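Local coordinates for protein adhesin (Streptococcus sanguinis SK1 = NCTC 7863, PDB 6VT2) that probably attaches the bacterium to host cells by binding sialylated glycans through two tandem Siglec-like modules of a serine-rich repeat adhesin, at residues A[2-8]-A[104-110]; A[57-63]-A[76-81]. All coordinates share one frame; numbering follows the deposited sequence.

Interaction 1: A[2-8]-A[104-110]. With CA (calcium ion), chain H.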
loop_
_atom_site.group_PDB
_atom_site.type_symbol
_atom_site.label_atom_id
_atom_site.label_comp_id
_atom_site.label_asym_id
_atom_site.label_seq_id
_atom_site.Cartn_x
_atom_site.Cartn_y
_atom_site.Cartn_z
ATOM N N ASP A 2 31.160 -53.014 -31.301
ATOM C CA ASP A 2 29.979 -52.461 -30.631
ATOM C C ASP A 2 28.717 -53.142 -31.146
ATOM O O ASP A 2 28.472 -53.023 -32.303
ATOM C CB ASP A 2 30.030 -50.982 -30.926
ATOM C CG ASP A 2 29.066 -50.273 -30.094
ATOM O OD1 ASP A 2 28.238 -50.971 -29.491
ATOM O OD2 ASP A 2 29.220 -49.080 -30.049
ATOM N N THR A 3 27.982 -53.843 -30.276
ATOM C CA THR A 3 26.721 -54.524 -30.634
ATOM C C THR A 3 25.617 -54.044 -29.702
ATOM O O THR A 3 24.596 -54.700 -29.618
ATOM C CB THR A 3 26.939 -56.034 -30.578
ATOM O OG1 THR A 3 27.431 -56.399 -29.293
ATOM C CG2 THR A 3 27.933 -56.501 -31.621
ATOM N N THR A 4 25.843 -52.914 -29.058
ATOM C CA THR A 4 24.877 -52.483 -28.030
ATOM C C THR A 4 24.196 -51.208 -28.473
ATOM O O THR A 4 24.781 -50.399 -28.691
ATOM C CB THR A 4 25.627 -52.201 -26.729
ATOM O OG1 THR A 4 26.238 -53.437 -26.370
ATOM C CG2 THR A 4 24.697 -51.787 -25.611
ATOM N N PRO A 5 22.885 -51.094 -28.551
ATOM C CA PRO A 5 22.317 -49.822 -28.936
ATOM C C PRO A 5 22.443 -48.758 -27.845
ATOM O O PRO A 5 22.757 -49.083 -26.777
ATOM C CB PRO A 5 20.872 -50.226 -29.221
ATOM C CG PRO A 5 20.600 -51.429 -28.379
ATOM C CD PRO A 5 21.923 -52.149 -28.287
ATOM N N PRO A 6 22.214 -47.475 -28.177
ATOM C CA PRO A 6 22.292 -46.429 -27.207
ATOM C C PRO A 6 21.264 -46.533 -26.079
ATOM O O PRO A 6 20.325 -47.215 -26.244
ATOM C CB PRO A 6 22.000 -45.132 -27.971
ATOM C CG PRO A 6 22.293 -45.473 -29.396
ATOM C CD PRO A 6 21.944 -46.934 -29.516
ATOM N N THR A 7 21.565 -45.872 -24.979
ATOM C CA THR A 7 20.717 -45.810 -23.789
ATOM C C THR A 7 19.953 -44.494 -23.840
ATOM O O THR A 7 20.594 -43.483 -23.886
ATOM C CB THR A 7 21.558 -45.928 -22.520
ATOM O OG1 THR A 7 22.227 -47.182 -22.558
ATOM C CG2 THR A 7 20.732 -45.830 -21.258
ATOM N N ILE A 8 18.632 -44.571 -23.754
ATOM C CA ILE A 8 17.762 -43.409 -23.871
ATOM C C ILE A 8 17.047 -43.207 -22.546
ATOM O O ILE A 8 16.469 -44.154 -22.002
ATOM C CB ILE A 8 16.718 -43.596 -24.990
ATOM C CG1 ILE A 8 17.353 -43.917 -26.324
ATOM C CG2 ILE A 8 15.842 -42.341 -25.132
ATOM C CD1 ILE A 8 16.398 -44.359 -27.331
ATOM N N ASP A 104 23.442 -45.844 -32.910
ATOM C CA ASP A 104 24.850 -45.484 -32.782
ATOM C C ASP A 104 25.514 -45.561 -34.158
ATOM O O ASP A 104 24.878 -45.837 -35.182
ATOM C CB ASP A 104 25.547 -46.324 -31.694
ATOM C CG ASP A 104 25.719 -47.793 -32.031
ATOM O OD1 ASP A 104 25.527 -48.124 -33.205
ATOM O OD2 ASP A 104 26.015 -48.529 -31.031
ATOM N N ALA A 105 26.807 -45.220 -34.199
ATOM C CA ALA A 105 27.440 -45.170 -35.507
ATOM C C ALA A 105 27.712 -46.551 -36.057
ATOM O O ALA A 105 27.860 -46.701 -37.270
ATOM C CB ALA A 105 28.752 -44.386 -35.438
ATOM N N ALA A 106 27.679 -47.580 -35.211
ATOM C CA ALA A 106 27.836 -48.948 -35.659
ATOM C C ALA A 106 26.541 -49.519 -36.218
ATOM O O ALA A 106 26.522 -50.664 -36.683
ATOM C CB ALA A 106 28.370 -49.797 -34.493
ATOM N N GLY A 107 25.440 -48.755 -36.153
ATOM C CA GLY A 107 24.181 -49.170 -36.708
ATOM C C GLY A 107 23.266 -49.863 -35.733
ATOM O O GLY A 107 22.194 -50.355 -36.142
ATOM N N ASN A 108 23.644 -49.915 -34.460
ATOM C CA ASN A 108 22.801 -50.518 -33.449
ATOM C C ASN A 108 21.679 -49.555 -33.105
ATOM O O ASN A 108 21.949 -48.472 -32.595
ATOM C CB ASN A 108 23.575 -50.837 -32.185
ATOM C CG ASN A 108 24.750 -51.741 -32.469
ATOM O OD1 ASN A 108 24.606 -52.890 -32.948
ATOM N ND2 ASN A 108 25.912 -51.232 -32.173
ATOM N N ILE A 109 20.430 -49.930 -33.385
ATOM C CA ILE A 109 19.286 -49.032 -33.104
ATOM C C ILE A 109 18.501 -49.682 -31.979
ATOM O O ILE A 109 18.482 -50.854 -31.873
ATOM C CB ILE A 109 18.430 -48.774 -34.352
ATOM C CG1 ILE A 109 17.296 -47.780 -34.084
ATOM C CG2 ILE A 109 17.868 -50.067 -34.868
ATOM C CD1 ILE A 109 16.594 -47.276 -35.294
ATOM N N THR A 110 17.889 -48.871 -31.144
ATOM C CA THR A 110 17.088 -49.390 -30.040
ATOM C C THR A 110 15.883 -50.103 -30.646
ATOM O O THR A 110 15.353 -49.657 -31.600
ATOM C CB THR A 110 16.761 -48.268 -29.071
ATOM O OG1 THR A 110 16.134 -47.250 -29.814
ATOM C CG2 THR A 110 17.994 -47.714 -28.403
HETATM CA CA CA H . 26.718 -48.796 -29.095
HETATM O O HOH W 1 28.954 -47.373 -32.269
HETATM O O HOH W 2 27.700 -49.262 -27.034
#

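Interaction 2: A[57-63]-A[76-81]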
loop_
_atom_site.group_PDB
_atom_site.type_symbol
_atom_site.label_atom_id
_atom_site.label_comp_id
_atom_site.label_asym_id
_atom_site.label_seq_id
_atom_site.Cartn_x
_atom_site.Cartn_y
_atom_site.Cartn_z
ATOM N N ILE A 57 3.912 -31.865 -32.724
ATOM C CA ILE A 57 4.970 -32.435 -31.908
ATOM C C ILE A 57 6.231 -32.362 -32.750
ATOM O O ILE A 57 6.297 -32.948 -33.833
ATOM C CB ILE A 57 4.663 -33.872 -31.518
ATOM C CG1 ILE A 57 3.392 -33.946 -30.701
ATOM C CG2 ILE A 57 5.874 -34.423 -30.721
ATOM C CD1 ILE A 57 3.022 -35.442 -30.350
ATOM N N ARG A 58 7.232 -31.621 -32.277
ATOM C CA ARG A 58 8.458 -31.371 -33.023
ATOM C C ARG A 58 9.627 -31.836 -32.172
ATOM O O ARG A 58 9.506 -31.999 -31.037
ATOM C CB ARG A 58 8.562 -29.870 -33.280
ATOM C CG ARG A 58 7.353 -29.377 -34.038
ATOM C CD ARG A 58 7.418 -27.905 -34.297
ATOM N NE ARG A 58 8.533 -27.578 -35.161
ATOM C CZ ARG A 58 8.978 -26.344 -35.337
ATOM N NH1 ARG A 58 8.368 -25.337 -34.752
ATOM N NH2 ARG A 58 10.013 -26.106 -36.121
ATOM N N TYR A 59 10.712 -32.100 -32.844
ATOM C CA TYR A 59 11.907 -32.465 -32.119
ATOM C C TYR A 59 13.154 -32.046 -32.860
ATOM O O TYR A 59 13.130 -31.934 -34.024
ATOM C CB TYR A 59 11.969 -33.930 -31.702
ATOM C CG TYR A 59 12.045 -34.888 -32.841
ATOM C CD1 TYR A 59 10.942 -35.209 -33.578
ATOM C CD2 TYR A 59 13.218 -35.544 -33.101
ATOM C CE1 TYR A 59 11.019 -36.118 -34.611
ATOM C CE2 TYR A 59 13.309 -36.458 -34.116
ATOM C CZ TYR A 59 12.205 -36.764 -34.865
ATOM O OH TYR A 59 12.353 -37.693 -35.837
ATOM N N SER A 60 14.212 -31.900 -32.100
ATOM C CA SER A 60 15.487 -31.493 -32.695
ATOM C C SER A 60 16.625 -32.019 -31.846
ATOM O O SER A 60 16.513 -32.077 -30.691
ATOM C CB SER A 60 15.560 -30.014 -32.820
ATOM O OG SER A 60 15.576 -29.428 -31.572
ATOM N N THR A 61 17.710 -32.382 -32.489
ATOM C CA THR A 61 18.879 -32.789 -31.752
ATOM C C THR A 61 20.109 -32.089 -32.326
ATOM O O THR A 61 20.479 -32.385 -33.395
ATOM C CB THR A 61 19.112 -34.268 -31.896
ATOM O OG1 THR A 61 17.919 -34.950 -31.563
ATOM C CG2 THR A 61 20.246 -34.728 -30.999
ATOM N N ASP A 62 20.673 -31.190 -31.572
ATOM C CA ASP A 62 21.925 -30.577 -31.995
ATOM C C ASP A 62 22.990 -31.671 -31.867
ATOM O O ASP A 62 22.851 -32.584 -31.147
ATOM C CB ASP A 62 22.181 -29.370 -31.105
ATOM C CG ASP A 62 21.150 -28.260 -31.245
ATOM O OD1 ASP A 62 20.265 -28.362 -32.072
ATOM O OD2 ASP A 62 21.206 -27.356 -30.449
ATOM N N ASN A 63 24.076 -31.491 -32.540
ATOM C CA ASN A 63 25.243 -32.307 -32.350
ATOM C C ASN A 63 25.039 -33.771 -32.695
ATOM O O ASN A 63 25.758 -34.601 -32.204
ATOM C CB ASN A 63 25.735 -32.204 -30.914
ATOM C CG ASN A 63 27.228 -32.264 -30.852
ATOM O OD1 ASN A 63 27.885 -31.856 -31.788
ATOM N ND2 ASN A 63 27.780 -32.741 -29.747
ATOM N N LEU A 76 23.827 -36.946 -25.249
ATOM C CA LEU A 76 23.253 -36.292 -26.420
ATOM C C LEU A 76 21.856 -35.816 -26.026
ATOM O O LEU A 76 21.115 -36.608 -25.555
ATOM C CB LEU A 76 23.156 -37.295 -27.544
ATOM C CG LEU A 76 22.591 -36.663 -28.787
ATOM C CD1 LEU A 76 23.503 -35.555 -29.290
ATOM C CD2 LEU A 76 22.358 -37.706 -29.843
ATOM N N ARG A 77 21.544 -34.552 -26.247
ATOM C CA ARG A 77 20.258 -33.991 -25.816
ATOM C C ARG A 77 19.309 -33.776 -26.999
ATOM O O ARG A 77 19.675 -33.128 -27.910
ATOM C CB ARG A 77 20.539 -32.696 -25.082
ATOM C CG ARG A 77 20.881 -33.068 -23.664
ATOM C CD ARG A 77 21.314 -31.987 -22.776
ATOM N NE ARG A 77 20.252 -31.087 -22.465
ATOM C CZ ARG A 77 19.312 -31.188 -21.581
ATOM N NH1 ARG A 77 19.101 -32.304 -20.929
ATOM N NH2 ARG A 77 18.553 -30.138 -21.403
ATOM N N THR A 78 18.105 -34.316 -26.916
ATOM C CA THR A 78 17.120 -34.140 -27.983
ATOM C C THR A 78 15.993 -33.321 -27.387
ATOM O O THR A 78 15.557 -33.674 -26.357
ATOM C CB THR A 78 16.592 -35.483 -28.454
ATOM O OG1 THR A 78 17.651 -36.173 -29.089
ATOM C CG2 THR A 78 15.423 -35.374 -29.404
ATOM N N ARG A 79 15.640 -32.235 -28.031
ATOM C CA ARG A 79 14.550 -31.414 -27.540
ATOM C C ARG A 79 13.251 -31.894 -28.194
ATOM O O ARG A 79 13.221 -31.989 -29.354
ATOM C CB ARG A 79 14.810 -29.980 -27.952
ATOM C CG ARG A 79 13.777 -28.994 -27.408
ATOM C CD ARG A 79 13.941 -27.698 -28.175
ATOM N NE ARG A 79 13.031 -26.726 -27.641
ATOM C CZ ARG A 79 12.485 -25.781 -28.331
ATOM N NH1 ARG A 79 11.624 -24.980 -27.742
ATOM N NH2 ARG A 79 12.800 -25.605 -29.575
ATOM N N VAL A 80 12.221 -32.155 -27.407
ATOM C CA VAL A 80 10.880 -32.478 -27.949
ATOM C C VAL A 80 10.004 -31.310 -27.503
ATOM O O VAL A 80 10.070 -30.965 -26.410
ATOM C CB VAL A 80 10.378 -33.829 -27.435
ATOM C CG1 VAL A 80 9.044 -34.172 -28.051
ATOM C CG2 VAL A 80 11.371 -34.938 -27.733
ATOM N N TYR A 81 9.304 -30.688 -28.424
ATOM C CA TYR A 81 8.632 -29.413 -28.109
ATOM C C TYR A 81 7.510 -29.180 -29.107
ATOM O O TYR A 81 7.395 -29.810 -30.058
ATOM C CB TYR A 81 9.662 -28.272 -28.227
ATOM C CG TYR A 81 10.210 -28.059 -29.614
ATOM C CD1 TYR A 81 11.153 -28.896 -30.175
ATOM C CD2 TYR A 81 9.756 -27.022 -30.382
ATOM C CE1 TYR A 81 11.595 -28.711 -31.468
ATOM C CE2 TYR A 81 10.165 -26.826 -31.673
ATOM C CZ TYR A 81 11.126 -27.641 -32.213
ATOM O OH TYR A 81 11.521 -27.397 -33.483
HETATM O O HOH W 3 12.337 -29.369 -35.077
HETATM O O HOH W 4 14.857 -26.712 -31.586
HETATM O O HOH W 5 19.412 -30.498 -28.973
HETATM O O HOH W 6 22.206 -32.233 -28.848
#

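Interaction 1: A[2-8]-A[104-110]
Asp-104 OD2 is gripped twice: it binds the calcium ion at 2.1 Å and accepts a nearly straight bond from Asn-108 ND2 (2.9 Å, 178°) on its syn lone pair. Asp-2 OD2 and the carbonyl O of Thr-4 are neighbouring ligands, brought close to it because all three bind the same ion. Asp-2 adds both carboxylate oxygens, OD1 and OD2 each 2.7 Å from the calcium, its plane turned 64° from that of Asp-104. CG of Asp-2 stands anti to its own N (chi1 -168°), swinging the carboxylate to the metal; there OD1 also accepts from Thr-4 N, an Asx turn that probably helps present the Thr-4 carbonyl. The Asn-108 amide is the second-shell brace. ND2 gives its other N-H to Asp-2 O at 3.1 Å, coming from above that carbonyl plane, so two bonds hold the amide's rotation. A water links Asp-2 OD2 with Ala-106 N in the turn 104-107. Beyond the metal, CB of Asn-108 packs on CA of Pro-5 (3.6 Å), and Ile-8 CD1 meets CG2 of Thr-110, a residue whose OG1 is hydrogen-bonded to Ala-102 N. With Asp-30 completing the protein ligands, this calcium site ties the N-terminal segment to an interstrand loop of the Siglec-like domain.

Interaction 2: A[57-63]-A[76-81]
Strands 58-61 and 76-81 run antiparallel, 162° between their directions, with Arg-58/Tyr-81 and Ser-60/Arg-79 as hydrogen-bonded pairs, joined by four backbone bonds of which Arg-79 N to Ser-60 O measures 2.8 Å, and Tyr-59/Val-80 as the non-hydrogen-bonded pair between them. On the face carrying Arg-58, Ser-60, Arg-79 and Tyr-81, the Tyr-81 ring is covered on both sides. CB of Arg-58 sits over one face in a CH-pi contact, 3.8 Å from the centroid; NH2 of Arg-79 lies 3.3 Å above the other, over its centre. A chi1 of 64° turns the Tyr-81 ring back across the neighbouring strand, while the extended Arg-79 chain passes on to a salt bridge with Glu-23. Two waters bridge the strands on this polar face: one joins Tyr-59 O to Tyr-81 OH, the other Ser-60 OG to Arg-79 NH2. The opposite face turns into the domain. There the hydroxyls of Thr-61 and Thr-78 share a hydrogen bond (OG1 to OG1, 2.8 Å), CG2 of Thr-61 packs on CG of Leu-76 at 3.8 Å, and Val-80 touches Ile-57 and Tyr-59 as well as Phe-24 and Phe-120. The pairing sets an edge strand on one sheet of an immunoglobulin-like beta sandwich, the fold of Siglec-like domains.

Overall arrangement
Both contacts belong to the first Siglec-like domain, with centres 18 Å apart and nearest atoms about 7 Å apart, so they do not touch. They share the antiparallel sheet ordered 7-9, 21-29, 76-83, 58-61: interaction 1 includes its outermost strand 7-9, and interaction 2 pairs the other outermost strand, 58-61, with 76-83. Along the chain, both segments of interaction 2 fall between those of interaction 1. Segment 104-110 follows strand 95-104 of the second sheet, so interaction 1 joins the two sheets at the calcium end. The side chain of Ile-57 lies about 7 Å from the bound sialic acid; interaction 2 thus reaches near the glycan pocket, while interaction 1 holds a calcium site in the same domain.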